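Local atomic coordinates of bifunctional enzyme cysn/cysc (Mycobacterium tuberculosis, PDB entry 4BZP), a protein that phosphorylates adenosine 5'-phosphosulfate at its 3'-hydroxyl with ATP, as the APS kinase part of a sulfate-activating enzyme. Residues 6-12 with 105-111; 67-71 with 98-102. All blocks are in the same frame, centred on the assembly; numbering follows the deposited sequence. Where two conformers were deposited one is given.

Contact 1: 6-12 with 105-111; sequences KTVWFTG and DFFEVFC
Six backbone hydrogen bonds join 6-12 to 105-111 as adjacent parallel strands: Thr7 N to Asp105 O (2.9 Å), Phe107 N to Thr7 O (2.9 Å), Trp9 N to Phe107 O (2.8 Å), Val109 N to Trp9 O (2.9 Å), Thr11 N to Val109 O (2.9 Å) and Cys111 N to Thr11 O (2.9 Å). Thr7, Trp9 and Thr11 each bond through N and O to the residues flanking their register partner (Phe106, Glu108, Phe110). The strand axes approach to 4.7 Å and cross at -28°. At the N-terminal end of both strands a water spans Lys6 NZ (2.7 Å) and Asp105 OD2 (3.0 Å), two charges too far apart for a direct salt bridge.

Side chains alternate between the faces. With Val8, Phe10, Phe107 and Val109 on one face, Val8 CG1 meets Val109 CG2 at 3.5 Å and Phe10 CE2 lies 3.9 Å from Val109 CG1; Cys111 SG comes within 3.7 Å of Phe10 CD2, a sulfur-aromatic contact. Helix 18-31 packs against Phe10. The other face carries Thr7, Trp9, Thr11, Phe106, Glu108 and Phe110. There Phe106 and Trp9, both t at chi1, bring CZ of Phe106 to 3.4 Å from CB of Trp9.

Gly12, whose backbone angles (156/168) call for glycine, opens the P-loop that holds ADP. The backbone ladder sets the parallel register and directs strand 6-11 into this Walker A loop, consistent with a P-loop NTPase. The Val8 face is largely apolar; the other mixes aromatic rings with polar groups partnered outside the two strands: Thr7 by His99, Thr11 by Tyr145, Glu108 by a salt bridge to Arg92.

Contact 2: 67-71 with 98-102; sequences SHVAT and VHADA
Segment 67-71 lies within helix 56-75 (Thr71 N bonded to Ser67 O, 3.1 Å), whereas 98-101 is the last turn of helix 89-101, with Ala102 following, its N bonded to Val98 O (3.3 Å). The closest CA pairs are Thr71-His99 (6.0 Å) and Ser67-Val98 (6.6 Å). No hydrogen bond crosses; the helices meet through two CH-pi contacts and other apolar packing. Thr71 CG2 sits almost on the normal of the His99 ring, 3.4 Å from its centroid, and Val98 CG1 over the His68 ring, 3.8 Å from that centroid; both histidines are m at chi1. Val98 reaches Ser67, CG2 to OG 3.5 Å, that OG being hydrogen-bonded to Arg64 O, and Thr71, CG1 to CG2 3.6 Å. Ala70 CB meets the edge of the His99 ring, 3.7 Å from NE2; ND1 is held by Ala95 O and NE2 by Thr7 OG1. In this helix-helix packing on the sheet, Ser67 touches Trp9 and Ala70 touches Thr7 of strand 6-11, while His68 packs on Gly47 of the second subunit.

The centres of the two contacts lie 13 Å apart, and they meet directly. Contact 1 joins two strands of the five-stranded parallel sheet, and contact 2 pairs two helices lying on the sheet face that bears Thr7, Trp9 and Phe106. His99 bridges the two: its NE2 is hydrogen-bonded to Thr7 OG1 at 2.9 Å, and its ring meets that of Phe106. Along the chain the order is 6-12, 67-71, 98-102, 105-111, so the helix pair falls between the two strands, and helix 89-101 leads straight into strand 106-111. Together they join the sheet to the helices packed on one face of it, in a P-loop kinase core whose ADP site lies beyond Gly12.

Contact 1: 6-12 with 105-111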
loop_
_atom_site.group_PDB
_atom_site.type_symbol
_atom_site.label_atom_id
_atom_site.label_comp_id
_atom_site.label_asym_id
_atom_site.label_seq_id
_atom_site.Cartn_x
_atom_site.Cartn_y
_atom_site.Cartn_z
ATOM N N LYS A 6 3.372 -0.297 -13.974
ATOM C CA LYS A 6 2.092 -0.542 -14.615
ATOM C C LYS A 6 1.414 -1.608 -13.816
ATOM O O LYS A 6 2.070 -2.344 -13.053
ATOM C CB LYS A 6 2.312 -1.114 -16.016
ATOM C CG LYS A 6 3.243 -0.336 -16.921
ATOM C CD LYS A 6 3.414 -0.923 -18.277
ATOM C CE LYS A 6 4.441 -0.078 -19.063
ATOM N NZ LYS A 6 4.786 -0.828 -20.300
ATOM N N THR A 7 0.104 -1.759 -14.043
ATOM C CA THR A 7 -0.680 -2.809 -13.383
ATOM C C THR A 7 -1.388 -3.742 -14.332
ATOM O O THR A 7 -2.058 -3.296 -15.265
ATOM C CB THR A 7 -1.730 -2.206 -12.419
ATOM O OG1 THR A 7 -1.016 -1.489 -11.385
ATOM C CG2 THR A 7 -2.651 -3.255 -11.777
ATOM N N VAL A 8 -1.229 -5.050 -14.096
ATOM C CA VAL A 8 -2.013 -6.065 -14.740
ATOM C C VAL A 8 -3.066 -6.555 -13.761
ATOM O O VAL A 8 -2.720 -7.104 -12.714
ATOM C CB VAL A 8 -1.125 -7.241 -15.187
ATOM C CG1 VAL A 8 -1.976 -8.302 -15.870
ATOM C CG2 VAL A 8 -0.024 -6.753 -16.097
ATOM N N TRP A 9 -4.332 -6.358 -14.081
ATOM C CA TRP A 9 -5.478 -6.664 -13.220
ATOM C C TRP A 9 -6.156 -7.865 -13.806
ATOM O O TRP A 9 -6.841 -7.781 -14.875
ATOM C CB TRP A 9 -6.415 -5.469 -13.172
ATOM C CG TRP A 9 -7.469 -5.491 -12.128
ATOM C CD1 TRP A 9 -8.688 -6.020 -12.230
ATOM C CD2 TRP A 9 -7.369 -4.921 -10.797
ATOM N NE1 TRP A 9 -9.365 -5.853 -11.039
ATOM C CE2 TRP A 9 -8.583 -5.150 -10.163
ATOM C CE3 TRP A 9 -6.378 -4.234 -10.100
ATOM C CZ2 TRP A 9 -8.829 -4.709 -8.839
ATOM C CZ3 TRP A 9 -6.655 -3.832 -8.796
ATOM C CH2 TRP A 9 -7.833 -4.090 -8.226
ATOM N N PHE A 10 -6.000 -9.017 -13.176
ATOM C CA PHE A 10 -6.684 -10.177 -13.630
ATOM C C PHE A 10 -8.148 -10.150 -13.247
ATOM O O PHE A 10 -8.679 -9.390 -12.377
ATOM C CB PHE A 10 -6.053 -11.437 -13.084
ATOM C CG PHE A 10 -4.697 -11.709 -13.620
ATOM C CD1 PHE A 10 -3.590 -11.135 -13.034
ATOM C CD2 PHE A 10 -4.524 -12.514 -14.732
ATOM C CE1 PHE A 10 -2.340 -11.345 -13.554
ATOM C CE2 PHE A 10 -3.274 -12.724 -15.257
ATOM C CZ PHE A 10 -2.168 -12.184 -14.629
ATOM N N THR A 11 -8.844 -11.029 -13.903
ATOM C CA THR A 11 -10.246 -11.296 -13.509
ATOM C C THR A 11 -10.614 -12.656 -14.077
ATOM O O THR A 11 -10.141 -13.047 -15.134
ATOM C CB THR A 11 -11.191 -10.167 -13.969
ATOM O OG1 THR A 11 -12.530 -10.496 -13.552
ATOM C CG2 THR A 11 -11.148 -9.948 -15.475
ATOM N N GLY A 12 -11.431 -13.387 -13.355
ATOM C CA GLY A 12 -11.902 -14.702 -13.744
ATOM C C GLY A 12 -12.309 -15.516 -12.545
ATOM O O GLY A 12 -11.942 -15.213 -11.401
ATOM N N ASP A 105 -0.512 3.007 -16.380
ATOM C CA ASP A 105 -1.043 2.024 -17.328
ATOM C C ASP A 105 -1.702 0.857 -16.586
ATOM O O ASP A 105 -1.194 0.363 -15.580
ATOM C CB ASP A 105 0.074 1.446 -18.181
ATOM C CG ASP A 105 0.570 2.384 -19.263
ATOM O OD1 ASP A 105 0.053 3.493 -19.470
ATOM O OD2 ASP A 105 1.510 1.922 -19.932
ATOM N N PHE A 106 -2.836 0.407 -17.109
ATOM C CA PHE A 106 -3.657 -0.619 -16.511
ATOM C C PHE A 106 -4.133 -1.548 -17.594
ATOM O O PHE A 106 -4.635 -1.091 -18.643
ATOM C CB PHE A 106 -4.859 0.055 -15.822
ATOM C CG PHE A 106 -5.875 -0.874 -15.173
ATOM C CD1 PHE A 106 -6.925 -1.426 -15.905
ATOM C CD2 PHE A 106 -5.795 -1.149 -13.827
ATOM C CE1 PHE A 106 -7.825 -2.267 -15.309
ATOM C CE2 PHE A 106 -6.754 -1.948 -13.210
ATOM C CZ PHE A 106 -7.773 -2.492 -13.944
ATOM N N PHE A 107 -4.010 -2.843 -17.348
ATOM C CA PHE A 107 -4.456 -3.865 -18.288
ATOM C C PHE A 107 -5.401 -4.811 -17.590
ATOM O O PHE A 107 -5.060 -5.386 -16.572
ATOM C CB PHE A 107 -3.266 -4.621 -18.844
ATOM C CG PHE A 107 -2.230 -3.762 -19.470
ATOM C CD1 PHE A 107 -2.319 -3.429 -20.788
ATOM C CD2 PHE A 107 -1.167 -3.283 -18.709
ATOM C CE1 PHE A 107 -1.340 -2.627 -21.377
ATOM C CE2 PHE A 107 -0.204 -2.470 -19.285
ATOM C CZ PHE A 107 -0.302 -2.153 -20.613
ATOM N N GLU A 108 -6.576 -5.008 -18.166
ATOM C CA GLU A 108 -7.595 -5.957 -17.701
ATOM C C GLU A 108 -7.332 -7.265 -18.442
ATOM O O GLU A 108 -7.504 -7.322 -19.681
ATOM C CB GLU A 108 -9.061 -5.462 -17.918
ATOM C CG GLU A 108 -10.113 -6.465 -17.371
ATOM C CD GLU A 108 -11.550 -6.262 -17.816
ATOM O OE1 GLU A 108 -11.729 -6.200 -19.012
ATOM O OE2 GLU A 108 -12.500 -6.182 -17.001
ATOM N N VAL A 109 -6.955 -8.296 -17.731
ATOM C CA VAL A 109 -6.630 -9.596 -18.303
ATOM C C VAL A 109 -7.641 -10.600 -17.820
ATOM O O VAL A 109 -7.792 -10.858 -16.613
ATOM C CB VAL A 109 -5.227 -10.025 -17.960
ATOM C CG1 VAL A 109 -4.983 -11.428 -18.494
ATOM C CG2 VAL A 109 -4.213 -9.030 -18.521
ATOM N N PHE A 110 -8.445 -11.159 -18.733
ATOM C CA PHE A 110 -9.495 -12.109 -18.421
ATOM C C PHE A 110 -9.033 -13.545 -18.587
ATOM O O PHE A 110 -8.698 -13.949 -19.711
ATOM C CB PHE A 110 -10.667 -11.812 -19.340
ATOM C CG PHE A 110 -11.874 -12.713 -19.188
ATOM C CD1 PHE A 110 -12.185 -13.372 -18.027
ATOM C CD2 PHE A 110 -12.754 -12.838 -20.273
ATOM C CE1 PHE A 110 -13.290 -14.185 -17.964
ATOM C CE2 PHE A 110 -13.913 -13.618 -20.184
ATOM C CZ PHE A 110 -14.162 -14.290 -19.020
ATOM N N CYS A 111 -8.972 -14.294 -17.481
ATOM C CA CYS A 111 -8.676 -15.713 -17.511
ATOM C C CYS A 111 -9.973 -16.406 -17.788
ATOM O O CYS A 111 -10.743 -16.754 -16.865
ATOM C CB CYS A 111 -8.067 -16.145 -16.169
ATOM S SG CYS A 111 -6.424 -15.402 -15.904
HETATM O O HOH W 1 2.449 -0.377 -21.665
#

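Contact 2: 67-71 with 98-102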
loop_
_atom_site.group_PDB
_atom_site.type_symbol
_atom_site.label_atom_id
_atom_site.label_comp_id
_atom_site.label_asym_id
_atom_site.label_seq_id
_atom_site.Cartn_x
_atom_site.Cartn_y
_atom_site.Cartn_z
ATOM N N SER A 67 -6.748 -1.573 -5.562
ATOM C CA SER A 67 -6.440 -0.702 -6.679
ATOM C C SER A 67 -5.519 0.463 -6.305
ATOM O O SER A 67 -4.638 0.804 -7.084
ATOM C CB SER A 67 -7.693 -0.215 -7.385
ATOM O OG SER A 67 -8.419 0.781 -6.664
ATOM N N HIS A 68 -5.676 1.025 -5.122
ATOM C CA HIS A 68 -4.802 2.098 -4.651
ATOM C C HIS A 68 -3.424 1.605 -4.244
ATOM O O HIS A 68 -2.421 2.273 -4.510
ATOM C CB HIS A 68 -5.483 2.839 -3.491
ATOM C CG HIS A 68 -6.597 3.723 -3.934
ATOM N ND1 HIS A 68 -6.410 4.910 -4.615
ATOM C CD2 HIS A 68 -7.929 3.593 -3.769
ATOM C CE1 HIS A 68 -7.579 5.433 -4.913
ATOM N NE2 HIS A 68 -8.522 4.642 -4.432
ATOM N N VAL A 69 -3.327 0.415 -3.655
ATOM C CA VAL A 69 -2.024 -0.152 -3.341
ATOM C C VAL A 69 -1.291 -0.436 -4.629
ATOM O O VAL A 69 -0.104 -0.157 -4.750
ATOM C CB VAL A 69 -2.112 -1.361 -2.424
ATOM C CG1 VAL A 69 -0.749 -1.983 -2.233
ATOM C CG2 VAL A 69 -2.800 -0.968 -1.125
ATOM N N ALA A 70 -1.996 -0.973 -5.622
ATOM C CA ALA A 70 -1.345 -1.197 -6.906
ATOM C C ALA A 70 -0.834 0.087 -7.523
ATOM O O ALA A 70 0.281 0.086 -8.085
ATOM C CB ALA A 70 -2.304 -1.872 -7.844
ATOM N N THR A 71 -1.594 1.168 -7.460
ATOM C CA THR A 71 -1.120 2.434 -8.083
ATOM C C THR A 71 0.056 2.933 -7.338
ATOM O O THR A 71 1.006 3.463 -7.962
ATOM C CB THR A 71 -2.142 3.589 -8.202
ATOM O OG1 THR A 71 -2.496 4.038 -6.886
ATOM C CG2 THR A 71 -3.331 3.187 -9.036
ATOM N N VAL A 98 -8.988 4.449 -11.011
ATOM C CA VAL A 98 -7.976 4.794 -10.049
ATOM C C VAL A 98 -6.623 4.906 -10.754
ATOM O O VAL A 98 -5.814 5.809 -10.463
ATOM C CB VAL A 98 -7.951 3.792 -8.855
ATOM C CG1 VAL A 98 -6.711 3.940 -8.019
ATOM C CG2 VAL A 98 -9.189 3.981 -7.971
ATOM N N HIS A 99 -6.313 3.941 -11.589
ATOM C CA HIS A 99 -5.029 3.950 -12.311
ATOM C C HIS A 99 -4.973 5.091 -13.304
ATOM O O HIS A 99 -3.962 5.830 -13.311
ATOM C CB HIS A 99 -4.822 2.610 -12.998
ATOM C CG HIS A 99 -4.384 1.544 -12.052
ATOM N ND1 HIS A 99 -5.238 0.972 -11.130
ATOM C CD2 HIS A 99 -3.173 1.003 -11.825
ATOM C CE1 HIS A 99 -4.564 0.095 -10.404
ATOM N NE2 HIS A 99 -3.303 0.109 -10.792
ATOM N N ALA A 100 -6.020 5.291 -14.069
ATOM C CA ALA A 100 -5.991 6.357 -15.077
ATOM C C ALA A 100 -5.857 7.713 -14.395
ATOM O O ALA A 100 -5.130 8.580 -14.920
ATOM C CB ALA A 100 -7.245 6.281 -15.929
ATOM N N ASP A 101 -6.557 7.916 -13.299
ATOM C CA ASP A 101 -6.461 9.200 -12.573
ATOM C C ASP A 101 -5.032 9.451 -12.099
ATOM O O ASP A 101 -4.599 10.638 -12.013
ATOM C CB ASP A 101 -7.394 9.239 -11.366
ATOM C CG ASP A 101 -8.870 9.345 -11.694
ATOM O OD1 ASP A 101 -9.245 9.679 -12.814
ATOM O OD2 ASP A 101 -9.651 9.097 -10.746
ATOM N N ALA A 102 -4.296 8.391 -11.759
ATOM C CA ALA A 102 -2.899 8.469 -11.337
ATOM C C ALA A 102 -1.884 8.483 -12.455
ATOM O O ALA A 102 -0.652 8.546 -12.182
ATOM C CB ALA A 102 -2.618 7.307 -10.419
#